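Tail fiber protein (Acinetobacter phage AM24, PDB 5W5P) probably binds and cleaves the capsular polysaccharide of Acinetobacter baumannii, acting as a trimeric tailspike of the phage particle. Local coordinates at residues C492-I498 with S602-Y608; T452-K458 with A617-T623; T183-S187 with D196-A200; S132-V136 with M162-I166; F408-N414 with Q427-S433. All coordinates share one frame. Residues are numbered along the deposited sequence.

Contacts 3, 4 and 5 belong to the parallel beta-helix shaft, contacts 1 and 2 to the antiparallel C-terminal domain. Contact 1 is a regular, largely buried strand ladder. Segment 452-458 of contact 2 lies in the same sheet, beside 602-608 (Met605 N to Asp454 O 2.7 Å), but side chains and the chain terminus join it to 617-623, which reaches a second sheet. In the shaft, contact 4 pairs the first two strands of the main parallel sheet, 135-140 and 164-169, contact 5 pairs late coils through backbone and asparagine bonds, and contact 3, more open to solvent, is a loop where side chains bind carbonyls. Contacts 3 and 4 touch: Met164 CE lies 3.2 Å from Ala200 O.

Contact 1 (C492-I498 with S602-Y608); sequences CTADMNI and STTMTIY
Antiparallel beta-sheet pairing joins 492-498 to 602-608 in the C-terminal domain, the two short axes passing at 4.4 Å with N-to-C directions 160° apart. The register runs from Thr493 opposite Tyr608 to Ile498 opposite Thr603. Hydrogen-bonded pairs are Thr493-Tyr608 (Thr493 N to Tyr608 O 3.2 Å, Tyr608 N to Thr493 O 2.7 Å), Asp495-Thr606 (Asp495 N to Thr606 O 2.8 Å, Thr606 N to Asp495 O 3.1 Å) and Asn497-Thr604 (both bonds 2.9 Å, N of each to O of the other). The non-hydrogen-bonded pairs, Ala494-Ile607, Met496-Met605 and Ile498-Thr603, place their side chains on one face. There the small Ala494 leaves a hollow: Met605 CE enters it at 3.7 Å from Ala494 CB and Ile607 CG1 at 3.9 Å from the same atom. The selenomethionines, both m, t, p, lie side by side, Met496 CG 3.8 Å from Met605 CG, and Met496 CE turns the other way to rest 3.6 Å from Thr603 CG2. Ile476 of strand 470-477 packs on both, so this face looks into the domain interior. The opposite face meets other subunits: Asp495 OD1 forms a salt bridge with Lys516 of the third subunit. On that face the Tyr608 ring (chi1 m) slants across the strands, CD2 4.0 Å from Ala494 CA, until Tyr608 OH donates to Asp495 OD2 at 2.7 Å.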
# COMPACT_ATOMS: atom_id res chain seq x y z
N CYS A 492 23.01 8.65 31.41
CA CYS A 492 21.81 7.83 31.36
C CYS A 492 21.75 7.00 32.63
O CYS A 492 22.70 6.94 33.41
CB CYS A 492 21.79 6.94 30.11
SG CYS A 492 23.18 5.78 30.00
N THR A 493 20.59 6.37 32.83
CA THR A 493 20.40 5.38 33.88
C THR A 493 19.82 4.12 33.25
O THR A 493 19.34 4.14 32.12
CB THR A 493 19.49 5.90 35.00
OG1 THR A 493 18.24 6.33 34.45
CG2 THR A 493 20.16 7.06 35.72
N ALA A 494 19.87 3.02 34.00
CA ALA A 494 19.52 1.73 33.43
C ALA A 494 19.31 0.71 34.54
O ALA A 494 19.84 0.85 35.65
CB ALA A 494 20.59 1.24 32.46
N ASP A 495 18.52 -0.31 34.21
CA ASP A 495 18.36 -1.51 35.02
C ASP A 495 19.07 -2.68 34.36
O ASP A 495 19.28 -2.69 33.14
CB ASP A 495 16.87 -1.85 35.22
CG ASP A 495 16.12 -0.80 36.01
OD1 ASP A 495 16.77 0.03 36.68
OD2 ASP A 495 14.87 -0.81 35.95
N MSE A 496 19.43 -3.67 35.17
CA MSE A 496 20.08 -4.87 34.66
C MSE A 496 19.42 -6.14 35.21
O MSE A 496 19.27 -6.29 36.42
CB MSE A 496 21.56 -4.88 35.03
CG MSE A 496 22.45 -4.00 34.17
SE MSE A 496 24.33 -4.14 34.71
CE MSE A 496 24.83 -5.73 33.68
N ASN A 497 19.03 -7.03 34.31
CA ASN A 497 18.55 -8.37 34.66
C ASN A 497 19.63 -9.35 34.23
O ASN A 497 19.77 -9.64 33.04
CB ASN A 497 17.21 -8.66 33.99
CG ASN A 497 16.58 -9.95 34.50
OD1 ASN A 497 15.81 -9.94 35.46
ND2 ASN A 497 16.91 -11.07 33.85
N ILE A 498 20.39 -9.87 35.19
CA ILE A 498 21.52 -10.74 34.91
C ILE A 498 21.10 -12.16 35.27
O ILE A 498 21.20 -12.60 36.42
CB ILE A 498 22.78 -10.31 35.67
CG1 ILE A 498 23.03 -8.81 35.48
CG2 ILE A 498 23.98 -11.13 35.23
CD1 ILE A 498 24.10 -8.26 36.39
N SER A 602 23.04 -14.32 30.96
CA SER A 602 22.17 -13.73 29.94
C SER A 602 21.68 -12.39 30.49
O SER A 602 20.71 -12.34 31.25
CB SER A 602 21.01 -14.66 29.62
OG SER A 602 21.45 -15.83 28.96
N THR A 603 22.35 -11.31 30.11
CA THR A 603 22.05 -9.99 30.64
C THR A 603 21.07 -9.26 29.73
O THR A 603 21.30 -9.16 28.52
CB THR A 603 23.32 -9.15 30.79
OG1 THR A 603 24.23 -9.82 31.67
CG2 THR A 603 22.98 -7.79 31.36
N THR A 604 19.99 -8.74 30.31
CA THR A 604 19.03 -7.90 29.59
C THR A 604 18.94 -6.57 30.31
O THR A 604 18.64 -6.53 31.51
CB THR A 604 17.65 -8.56 29.50
OG1 THR A 604 17.75 -9.80 28.80
CG2 THR A 604 16.68 -7.66 28.76
N MSE A 605 19.19 -5.48 29.59
CA MSE A 605 19.18 -4.15 30.19
C MSE A 605 17.97 -3.32 29.76
O MSE A 605 17.51 -3.43 28.63
CB MSE A 605 20.47 -3.41 29.84
CG MSE A 605 21.72 -4.04 30.44
SE MSE A 605 23.34 -2.97 30.18
CE MSE A 605 22.83 -1.42 31.25
N THR A 606 17.46 -2.52 30.69
CA THR A 606 16.40 -1.54 30.44
C THR A 606 17.02 -0.16 30.66
O THR A 606 17.21 0.25 31.81
CB THR A 606 15.20 -1.76 31.38
OG1 THR A 606 14.74 -3.12 31.28
CG2 THR A 606 14.06 -0.81 31.04
N ILE A 607 17.34 0.55 29.58
CA ILE A 607 18.06 1.81 29.66
C ILE A 607 17.07 2.97 29.59
O ILE A 607 16.24 3.04 28.68
CB ILE A 607 19.11 1.93 28.54
CG1 ILE A 607 20.14 0.80 28.65
CG2 ILE A 607 19.79 3.30 28.58
CD1 ILE A 607 20.65 0.31 27.31
N TYR A 608 17.16 3.88 30.56
CA TYR A 608 16.35 5.09 30.60
C TYR A 608 17.23 6.24 30.10
O TYR A 608 18.09 6.73 30.84
CB TYR A 608 15.81 5.34 32.00
CG TYR A 608 15.16 4.12 32.62
CD1 TYR A 608 13.83 3.81 32.35
CD2 TYR A 608 15.88 3.28 33.45
CE1 TYR A 608 13.23 2.69 32.90
CE2 TYR A 608 15.29 2.16 34.01
CZ TYR A 608 13.97 1.87 33.73
OH TYR A 608 13.40 0.74 34.29
O HOH W 1 17.43 8.59 32.67

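Contact 2 (T452-K458 with A617-T623); sequences TFDLSRK and AGQIYPT
The C-terminal carboxylate takes the strongest bond: Ser456 OG donates to Thr623 O at a very short 2.4 Å, while Lys458 NZ makes a looser salt bridge to Thr623 OXT at 3.6 Å. Farther back, water 2 sits 2.7 Å from Asp454 OD2 and 2.4 Å from Ile620 O, bridging the segments; Asp454 OD2 also pairs with Arg438 of the second subunit. Segment 452-458 is fully extended, and 617-623, mostly loop with strand only at 621-622, runs 3° from it end to end. Pro622 is the wedge: its CD lies 3.6 Å from Asp454 CG, its CG 3.7 Å from Leu455 C and its CB 3.5 Å from Ser456 OG. At the far end Thr452 (chi1 t) puts CG2 3.8 Å from Ala617 CA. Within this chain strand 451-461 is outermost in one antiparallel sheet, and Tyr621 pairs with Asp477 in another. A serine hydroxyl on the terminal carboxylate, a loose lysine salt bridge and the packing of Pro622 thus join two sheets without backbone pairing.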
# COMPACT_ATOMS: atom_id res chain seq x y z
N THR A 452 15.21 2.29 25.99
CA THR A 452 15.78 1.36 25.03
C THR A 452 16.28 0.11 25.75
O THR A 452 16.73 0.18 26.90
CB THR A 452 16.93 2.00 24.22
OG1 THR A 452 17.50 1.03 23.33
CG2 THR A 452 18.02 2.54 25.14
N PHE A 453 16.19 -1.02 25.07
CA PHE A 453 16.55 -2.31 25.64
C PHE A 453 17.80 -2.86 24.97
O PHE A 453 18.03 -2.66 23.77
CB PHE A 453 15.40 -3.32 25.49
CG PHE A 453 14.24 -3.04 26.39
CD1 PHE A 453 13.35 -2.01 26.11
CD2 PHE A 453 14.04 -3.79 27.54
CE1 PHE A 453 12.29 -1.74 26.94
CE2 PHE A 453 12.97 -3.53 28.38
CZ PHE A 453 12.09 -2.50 28.08
N ASP A 454 18.61 -3.55 25.76
CA ASP A 454 19.83 -4.17 25.26
C ASP A 454 19.98 -5.54 25.91
O ASP A 454 19.28 -5.87 26.87
CB ASP A 454 21.07 -3.31 25.54
CG ASP A 454 22.08 -3.38 24.41
OD1 ASP A 454 22.23 -4.46 23.81
OD2 ASP A 454 22.73 -2.35 24.14
N LEU A 455 20.90 -6.34 25.38
CA LEU A 455 21.04 -7.71 25.84
C LEU A 455 22.36 -8.27 25.34
O LEU A 455 22.90 -7.82 24.32
CB LEU A 455 19.87 -8.58 25.37
CG LEU A 455 19.82 -9.09 23.93
CD1 LEU A 455 18.80 -10.22 23.79
CD2 LEU A 455 19.50 -7.96 22.97
N SER A 456 22.88 -9.25 26.07
CA SER A 456 24.12 -9.92 25.69
C SER A 456 24.23 -11.23 26.45
O SER A 456 23.64 -11.40 27.52
CB SER A 456 25.34 -9.04 25.97
OG SER A 456 25.91 -9.35 27.23
N ARG A 457 24.98 -12.16 25.87
CA ARG A 457 25.35 -13.41 26.54
C ARG A 457 26.87 -13.47 26.60
O ARG A 457 27.54 -13.29 25.58
CB ARG A 457 24.78 -14.64 25.82
CG ARG A 457 23.30 -14.90 26.13
CD ARG A 457 22.73 -16.09 25.33
NE ARG A 457 22.81 -15.89 23.88
CZ ARG A 457 21.99 -16.44 22.99
NH1 ARG A 457 20.99 -17.23 23.38
NH2 ARG A 457 22.15 -16.21 21.69
N LYS A 458 27.40 -13.70 27.80
CA LYS A 458 28.83 -13.76 28.03
C LYS A 458 29.14 -14.88 29.01
O LYS A 458 28.43 -15.06 30.00
CB LYS A 458 29.39 -12.43 28.56
CG LYS A 458 30.91 -12.38 28.61
CD LYS A 458 31.44 -10.97 28.81
CE LYS A 458 32.85 -10.83 28.26
NZ LYS A 458 32.81 -10.64 26.78
N ALA A 617 18.46 7.17 23.07
CA ALA A 617 18.94 5.82 23.40
C ALA A 617 20.28 5.93 24.11
O ALA A 617 21.30 6.26 23.49
CB ALA A 617 19.07 4.97 22.14
N GLY A 618 20.30 5.63 25.41
CA GLY A 618 21.55 5.57 26.15
C GLY A 618 22.51 4.53 25.60
O GLY A 618 22.12 3.39 25.34
N GLN A 619 23.77 4.91 25.44
CA GLN A 619 24.74 4.07 24.75
C GLN A 619 25.51 3.14 25.70
O GLN A 619 26.54 2.59 25.30
CB GLN A 619 25.71 4.94 23.95
CG GLN A 619 25.08 5.56 22.71
CD GLN A 619 24.29 4.56 21.87
OE1 GLN A 619 24.86 3.75 21.13
NE2 GLN A 619 22.97 4.62 21.98
N ILE A 620 25.05 2.97 26.94
CA ILE A 620 25.55 1.87 27.77
C ILE A 620 25.01 0.56 27.22
O ILE A 620 23.87 0.49 26.73
CB ILE A 620 25.16 2.07 29.25
CG1 ILE A 620 25.90 1.08 30.14
CG2 ILE A 620 23.65 1.93 29.44
CD1 ILE A 620 27.27 1.55 30.56
N TYR A 621 25.82 -0.50 27.29
CA TYR A 621 25.42 -1.78 26.71
C TYR A 621 26.19 -2.89 27.40
O TYR A 621 27.31 -2.67 27.87
CB TYR A 621 25.67 -1.81 25.19
CG TYR A 621 27.13 -1.75 24.79
CD1 TYR A 621 27.78 -0.54 24.67
CD2 TYR A 621 27.85 -2.91 24.53
CE1 TYR A 621 29.11 -0.47 24.30
CE2 TYR A 621 29.18 -2.86 24.17
CZ TYR A 621 29.81 -1.64 24.05
OH TYR A 621 31.14 -1.57 23.68
N PRO A 622 25.62 -4.10 27.47
CA PRO A 622 26.36 -5.24 28.04
C PRO A 622 27.21 -5.92 26.99
O PRO A 622 26.83 -6.04 25.82
CB PRO A 622 25.23 -6.15 28.53
CG PRO A 622 24.12 -5.90 27.55
CD PRO A 622 24.25 -4.47 27.07
N THR A 623 28.38 -6.39 27.41
CA THR A 623 29.33 -7.02 26.50
C THR A 623 29.12 -8.53 26.45
O THR A 623 28.34 -9.08 27.22
CB THR A 623 30.78 -6.73 26.90
OG1 THR A 623 31.11 -7.50 28.07
CG2 THR A 623 30.96 -5.26 27.19
OXT THR A 623 29.73 -9.22 25.64
O HOH W 2 22.71 0.36 24.59

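Contact 3 (T183-S187 with D196-A200); sequences TSKRS and DLYTA
An inverse gamma turn centred on Leu197 (phi/psi -85/64) and a type I turn over Ser184-Ser187 face each other in the loop that leaves one coil of the beta-helix and starts the next. The type I turn is closed by Ser187 N to Ser184 O (3.3 Å) and reinforced by Ser187 OG to Ser184 O (2.9 Å); Lys185 and Arg186 have helical angles. Across the gap Ser184 OG (chi1 p) donates to Leu197 O at 2.6 Å, and Ser184 CB packs 3.7 Å from Thr199 CG2. Arg186, p at chi1 and then extended, lies along the turn: NE and NH2 both donate to Tyr198 O, at 2.8 and 2.6 Å, and its aliphatic CG is 4.1 Å from Leu197 CB. Its NH2 sits over one face of the Tyr198 ring, 3.3 Å from CD1, although the cation-pi term is weak at best, with CZ 5.1 Å from the centroid. Tyr198 OH bonds Ile158 N. Such side chain-to-carbonyl bonding holds a connecting loop of a parallel beta-helix, between strands 182-184 and 199-204.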
# COMPACT_ATOMS: atom_id res chain seq x y z
N THR A 183 -26.25 -5.24 -14.33
CA THR A 183 -26.41 -6.38 -13.45
C THR A 183 -26.12 -7.64 -14.27
O THR A 183 -25.64 -7.56 -15.40
CB THR A 183 -27.82 -6.39 -12.84
OG1 THR A 183 -27.93 -7.46 -11.90
CG2 THR A 183 -28.87 -6.57 -13.93
N SER A 184 -26.40 -8.80 -13.69
CA SER A 184 -26.26 -10.04 -14.43
C SER A 184 -27.52 -10.31 -15.23
O SER A 184 -28.64 -10.07 -14.76
CB SER A 184 -25.99 -11.21 -13.47
OG SER A 184 -27.14 -11.51 -12.71
N LYS A 185 -27.34 -10.78 -16.47
CA LYS A 185 -28.49 -11.08 -17.32
C LYS A 185 -29.35 -12.18 -16.71
O LYS A 185 -30.58 -12.13 -16.81
CB LYS A 185 -28.03 -11.47 -18.72
CG LYS A 185 -29.18 -11.70 -19.70
CD LYS A 185 -28.67 -12.15 -21.07
CE LYS A 185 -28.90 -11.08 -22.12
NZ LYS A 185 -30.06 -11.38 -23.01
N ARG A 186 -28.73 -13.18 -16.08
CA ARG A 186 -29.51 -14.32 -15.60
C ARG A 186 -30.32 -14.00 -14.35
O ARG A 186 -31.15 -14.82 -13.94
CB ARG A 186 -28.61 -15.52 -15.34
CG ARG A 186 -27.56 -15.33 -14.26
CD ARG A 186 -26.85 -16.64 -14.00
NE ARG A 186 -25.72 -16.50 -13.10
CZ ARG A 186 -25.02 -17.52 -12.60
NH1 ARG A 186 -25.36 -18.77 -12.91
NH2 ARG A 186 -24.00 -17.30 -11.80
N SER A 187 -30.13 -12.82 -13.75
CA SER A 187 -30.97 -12.37 -12.65
C SER A 187 -32.19 -11.58 -13.13
O SER A 187 -33.10 -11.34 -12.33
CB SER A 187 -30.16 -11.50 -11.68
OG SER A 187 -29.96 -10.20 -12.22
N ASP A 196 -27.43 -17.49 -6.13
CA ASP A 196 -26.27 -16.68 -6.50
C ASP A 196 -26.21 -16.52 -8.02
O ASP A 196 -25.34 -17.04 -8.72
CB ASP A 196 -24.99 -17.31 -5.96
CG ASP A 196 -23.95 -16.27 -5.59
OD1 ASP A 196 -24.27 -15.06 -5.66
OD2 ASP A 196 -22.81 -16.65 -5.23
N LEU A 197 -27.17 -15.74 -8.53
CA LEU A 197 -27.31 -15.52 -9.97
C LEU A 197 -26.39 -14.39 -10.41
O LEU A 197 -26.81 -13.32 -10.87
CB LEU A 197 -28.77 -15.23 -10.32
CG LEU A 197 -29.80 -16.17 -9.68
CD1 LEU A 197 -31.21 -15.79 -10.12
CD2 LEU A 197 -29.49 -17.61 -10.06
N TYR A 198 -25.10 -14.64 -10.26
CA TYR A 198 -24.07 -13.64 -10.49
C TYR A 198 -23.40 -13.83 -11.85
O TYR A 198 -23.62 -14.81 -12.55
CB TYR A 198 -23.00 -13.71 -9.38
CG TYR A 198 -22.02 -14.85 -9.57
CD1 TYR A 198 -22.34 -16.14 -9.16
CD2 TYR A 198 -20.78 -14.64 -10.17
CE1 TYR A 198 -21.46 -17.18 -9.34
CE2 TYR A 198 -19.89 -15.68 -10.35
CZ TYR A 198 -20.24 -16.95 -9.93
OH TYR A 198 -19.35 -17.98 -10.12
N THR A 199 -22.56 -12.86 -12.20
CA THR A 199 -21.59 -13.04 -13.27
C THR A 199 -20.36 -12.22 -12.90
O THR A 199 -20.47 -11.22 -12.19
CB THR A 199 -22.18 -12.64 -14.64
OG1 THR A 199 -21.24 -12.94 -15.68
CG2 THR A 199 -22.53 -11.15 -14.68
N ALA A 200 -19.19 -12.67 -13.36
CA ALA A 200 -17.93 -12.16 -12.85
C ALA A 200 -17.00 -11.73 -13.98
O ALA A 200 -17.20 -12.07 -15.15
CB ALA A 200 -17.22 -13.20 -11.97

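Contact 4 (S132-V136 with M162-I166); sequences SYGRV and MLMEI
Parallel beta-helix pairing begins here, where helix 122-132 gives way to strand 135-140, which runs beside 164-169; the end-to-end directions of the touching parts differ by 16°. Ser132 OG accepts from Arg135 N at 2.9 Å, an ST motif bridging the turn. Tyr133 leaves the helix with positive phi (57/39), and its CB meets CE of the selenomethionine Met162 at 3.5 Å. At Gly134 (77/46) a CB would stand only 3.1 Å from Met164 CG, and Gly134 O accepts from Glu165 N at 2.9 Å. Arg135 curls back over the neighbouring strand (chi m, t, p): NH1 donates to Leu163 O at 2.7 Å, and NH2 makes a salt bridge to Glu165 OE1 at 2.8 Å. A zinc ion lies about 4 Å from this side chain, and the backbone O of Asp169 of the third subunit accepts a weak hydrogen bond from Arg135 NE. Val136, packed against Ala128 and Val129 of the helix, pairs with Ile166, its N donating to Glu165 O at 3.0 Å.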
# COMPACT_ATOMS: atom_id res chain seq x y z
N SER A 132 -21.63 -8.53 -28.42
CA SER A 132 -20.22 -8.26 -28.13
C SER A 132 -19.66 -9.13 -27.02
O SER A 132 -18.50 -8.95 -26.63
CB SER A 132 -20.04 -6.79 -27.78
OG SER A 132 -20.70 -6.48 -26.57
N TYR A 133 -20.45 -10.07 -26.49
CA TYR A 133 -20.07 -10.87 -25.32
C TYR A 133 -19.75 -9.96 -24.14
O TYR A 133 -18.82 -10.21 -23.37
CB TYR A 133 -18.90 -11.81 -25.64
CG TYR A 133 -19.19 -12.78 -26.76
CD1 TYR A 133 -18.85 -12.47 -28.07
CD2 TYR A 133 -19.80 -14.01 -26.52
CE1 TYR A 133 -19.10 -13.34 -29.11
CE2 TYR A 133 -20.06 -14.89 -27.55
CZ TYR A 133 -19.71 -14.56 -28.85
OH TYR A 133 -19.96 -15.42 -29.89
N GLY A 134 -20.53 -8.90 -23.99
CA GLY A 134 -20.35 -7.99 -22.88
C GLY A 134 -19.18 -7.03 -23.02
O GLY A 134 -18.41 -6.85 -22.07
N ARG A 135 -19.02 -6.40 -24.18
CA ARG A 135 -17.94 -5.43 -24.38
C ARG A 135 -18.54 -4.24 -25.12
O ARG A 135 -18.59 -4.21 -26.35
CB ARG A 135 -16.78 -6.06 -25.13
CG ARG A 135 -16.15 -7.22 -24.37
CD ARG A 135 -14.80 -7.63 -24.93
NE ARG A 135 -13.79 -6.59 -24.79
CZ ARG A 135 -13.09 -6.36 -23.69
NH1 ARG A 135 -13.31 -7.09 -22.61
NH2 ARG A 135 -12.18 -5.41 -23.66
N VAL A 136 -18.98 -3.25 -24.35
CA VAL A 136 -19.76 -2.13 -24.87
C VAL A 136 -18.95 -0.85 -24.73
O VAL A 136 -18.23 -0.66 -23.75
CB VAL A 136 -21.11 -2.03 -24.14
CG1 VAL A 136 -22.00 -0.97 -24.77
CG2 VAL A 136 -21.79 -3.38 -24.19
N MSE A 162 -14.51 -15.58 -19.92
CA MSE A 162 -14.81 -14.28 -20.51
C MSE A 162 -14.14 -13.12 -19.77
O MSE A 162 -13.77 -13.25 -18.60
CB MSE A 162 -16.33 -14.04 -20.56
CG MSE A 162 -17.13 -15.13 -21.26
SE MSE A 162 -19.07 -14.85 -21.15
CE MSE A 162 -19.27 -13.55 -22.58
N LEU A 163 -13.99 -12.00 -20.47
CA LEU A 163 -13.56 -10.75 -19.87
C LEU A 163 -14.45 -9.65 -20.43
O LEU A 163 -14.39 -9.35 -21.62
CB LEU A 163 -12.08 -10.46 -20.15
CG LEU A 163 -11.55 -9.13 -19.64
CD1 LEU A 163 -11.34 -9.25 -18.15
CD2 LEU A 163 -10.23 -8.76 -20.31
N MSE A 164 -15.25 -9.05 -19.57
CA MSE A 164 -16.23 -8.08 -20.04
C MSE A 164 -15.82 -6.65 -19.69
O MSE A 164 -15.12 -6.43 -18.70
CB MSE A 164 -17.60 -8.41 -19.46
CG MSE A 164 -17.98 -9.88 -19.68
SE MSE A 164 -19.65 -10.47 -18.84
CE MSE A 164 -19.18 -10.27 -16.95
N GLU A 165 -16.25 -5.69 -20.51
CA GLU A 165 -15.87 -4.30 -20.30
C GLU A 165 -17.03 -3.38 -20.66
O GLU A 165 -17.75 -3.63 -21.63
CB GLU A 165 -14.63 -3.93 -21.11
CG GLU A 165 -14.01 -2.57 -20.73
CD GLU A 165 -12.53 -2.47 -21.05
OE1 GLU A 165 -12.06 -3.23 -21.93
OE2 GLU A 165 -11.83 -1.64 -20.43
N ILE A 166 -17.19 -2.32 -19.88
CA ILE A 166 -18.12 -1.24 -20.16
C ILE A 166 -17.30 0.04 -20.11
O ILE A 166 -16.90 0.49 -19.03
CB ILE A 166 -19.29 -1.19 -19.17
CG1 ILE A 166 -20.16 -2.44 -19.30
CG2 ILE A 166 -20.13 0.07 -19.38
CD1 ILE A 166 -20.91 -2.75 -18.05

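Contact 5 (F408-N414 with Q427-S433); sequences FVGNWTN and QFGNAFS
Corresponding parts of two successive coils of the parallel beta-helix run side by side, each with two short strands separated by a Gly-Asn bend. Strand 408-409 pairs with 427-428 and 412-413 with 431-432, Trp412 CA lying 4.5 Å from Ala431 CA. Phe428 N donates to Phe408 O (3.2 Å), Gly410 N to Phe428 O (3.1 Å), Ala431 N to Asn411 O (2.7 Å), Thr413 N to Ala431 O (3.0 Å) and Ser433 N to Thr413 O (2.9 Å). At the bend Gly410 (67/24) and Gly429 (73/7) adopt left-handed angles. The asparagines after them, Asn411 and Asn430 (both chi1 m), occupy equivalent positions in the two coils. Asn430 OD1 accepts from Asn411 N at 3.0 Å and Asn411 ND2 at 2.9 Å, while Asn430 ND2 donates to Phe408 O at 3.0 Å. One coil back, Asn411 repeats the pattern with Asn372 and Phe369 O: this is the asparagine ladder of beta-helices. Phe408, on the face of Gln427, Thr413 and Phe432, stacks on Phe369. On the other face Val409 CG2 makes a CH-pi contact over the Phe428 ring, 3.9 Å from its centroid, and Trp412 CD1 touches Ala431 CB at 3.4 Å; Trp412 stacks on Tyr329 of the second subunit. Polar amides therefore continue the backbone bonding through the bend, where regular strand pairing lapses, while apolar groups fill the flanks.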
# COMPACT_ATOMS: atom_id res chain seq x y z
N PHE A 408 -2.83 2.38 15.23
CA PHE A 408 -2.61 3.60 14.47
C PHE A 408 -1.12 3.90 14.43
O PHE A 408 -0.47 3.97 15.48
CB PHE A 408 -3.36 4.79 15.10
CG PHE A 408 -4.86 4.70 14.97
CD1 PHE A 408 -5.60 3.89 15.81
CD2 PHE A 408 -5.53 5.45 14.00
CE1 PHE A 408 -6.98 3.82 15.70
CE2 PHE A 408 -6.90 5.38 13.88
CZ PHE A 408 -7.63 4.56 14.73
N VAL A 409 -0.57 4.07 13.23
CA VAL A 409 0.85 4.31 13.03
C VAL A 409 1.02 5.49 12.09
O VAL A 409 0.52 5.47 10.95
CB VAL A 409 1.57 3.07 12.47
CG1 VAL A 409 3.01 3.42 12.07
CG2 VAL A 409 1.53 1.91 13.47
N GLY A 410 1.71 6.53 12.55
CA GLY A 410 2.15 7.60 11.68
C GLY A 410 1.07 8.47 11.07
O GLY A 410 1.30 9.08 10.02
N ASN A 411 -0.10 8.54 11.69
CA ASN A 411 -1.19 9.38 11.21
C ASN A 411 -1.06 10.80 11.74
O ASN A 411 -0.30 11.07 12.68
CB ASN A 411 -2.55 8.80 11.62
CG ASN A 411 -2.73 7.36 11.18
OD1 ASN A 411 -3.09 7.09 10.03
ND2 ASN A 411 -2.46 6.42 12.09
N TRP A 412 -1.82 11.71 11.14
CA TRP A 412 -1.81 13.13 11.50
C TRP A 412 -3.25 13.61 11.61
O TRP A 412 -4.03 13.47 10.66
CB TRP A 412 -1.06 13.97 10.45
CG TRP A 412 -0.83 15.40 10.86
CD1 TRP A 412 0.35 15.93 11.31
CD2 TRP A 412 -1.78 16.48 10.85
NE1 TRP A 412 0.19 17.27 11.59
CE2 TRP A 412 -1.11 17.63 11.31
CE3 TRP A 412 -3.13 16.58 10.50
CZ2 TRP A 412 -1.74 18.87 11.43
CZ3 TRP A 412 -3.76 17.81 10.62
CH2 TRP A 412 -3.06 18.94 11.08
N THR A 413 -3.59 14.20 12.75
CA THR A 413 -4.90 14.79 12.95
C THR A 413 -4.76 16.14 13.64
O THR A 413 -3.73 16.44 14.25
CB THR A 413 -5.82 13.87 13.78
OG1 THR A 413 -7.18 14.33 13.69
CG2 THR A 413 -5.39 13.85 15.24
N ASN A 414 -5.80 16.96 13.50
CA ASN A 414 -5.95 18.17 14.29
C ASN A 414 -7.35 18.26 14.88
O ASN A 414 -7.79 19.34 15.27
CB ASN A 414 -5.62 19.42 13.47
CG ASN A 414 -6.57 19.64 12.31
OD1 ASN A 414 -7.38 18.77 11.97
ND2 ASN A 414 -6.47 20.79 11.67
N GLN A 427 -0.23 2.19 19.51
CA GLN A 427 -0.19 3.32 18.59
C GLN A 427 1.11 4.08 18.80
O GLN A 427 1.53 4.32 19.94
CB GLN A 427 -1.40 4.25 18.81
CG GLN A 427 -1.54 4.78 20.23
CD GLN A 427 -0.79 6.08 20.44
OE1 GLN A 427 -0.68 6.90 19.51
NE2 GLN A 427 -0.27 6.28 21.64
N PHE A 428 1.75 4.46 17.69
CA PHE A 428 2.98 5.25 17.76
C PHE A 428 3.12 6.06 16.48
O PHE A 428 2.51 5.76 15.45
CB PHE A 428 4.21 4.36 17.98
CG PHE A 428 4.40 3.31 16.92
CD1 PHE A 428 5.09 3.60 15.74
CD2 PHE A 428 3.89 2.03 17.09
CE1 PHE A 428 5.26 2.63 14.76
CE2 PHE A 428 4.06 1.06 16.12
CZ PHE A 428 4.75 1.36 14.95
N GLY A 429 3.94 7.11 16.57
CA GLY A 429 4.21 7.96 15.43
C GLY A 429 3.09 8.87 15.00
O GLY A 429 3.21 9.53 13.96
N ASN A 430 2.01 8.95 15.77
CA ASN A 430 0.86 9.76 15.39
C ASN A 430 1.04 11.20 15.84
O ASN A 430 1.71 11.48 16.84
CB ASN A 430 -0.43 9.19 15.99
CG ASN A 430 -0.72 7.79 15.50
OD1 ASN A 430 -1.08 7.58 14.33
ND2 ASN A 430 -0.58 6.81 16.39
N ALA A 431 0.42 12.12 15.11
CA ALA A 431 0.48 13.54 15.40
C ALA A 431 -0.90 14.05 15.81
O ALA A 431 -1.88 13.79 15.12
CB ALA A 431 0.99 14.33 14.20
N PHE A 432 -0.96 14.76 16.93
CA PHE A 432 -2.21 15.29 17.48
C PHE A 432 -2.10 16.81 17.56
O PHE A 432 -2.03 17.39 18.64
CB PHE A 432 -2.50 14.68 18.85
CG PHE A 432 -2.39 13.19 18.87
CD1 PHE A 432 -3.48 12.40 18.53
CD2 PHE A 432 -1.20 12.57 19.23
CE1 PHE A 432 -3.38 11.03 18.55
CE2 PHE A 432 -1.10 11.20 19.24
CZ PHE A 432 -2.19 10.42 18.91
N SER A 433 -2.10 17.45 16.40
CA SER A 433 -1.95 18.90 16.35
C SER A 433 -3.14 19.57 17.02
O SER A 433 -4.30 19.21 16.78
CB SER A 433 -1.81 19.35 14.89
OG SER A 433 -2.13 20.71 14.72
O HOH W 3 -3.82 22.55 12.70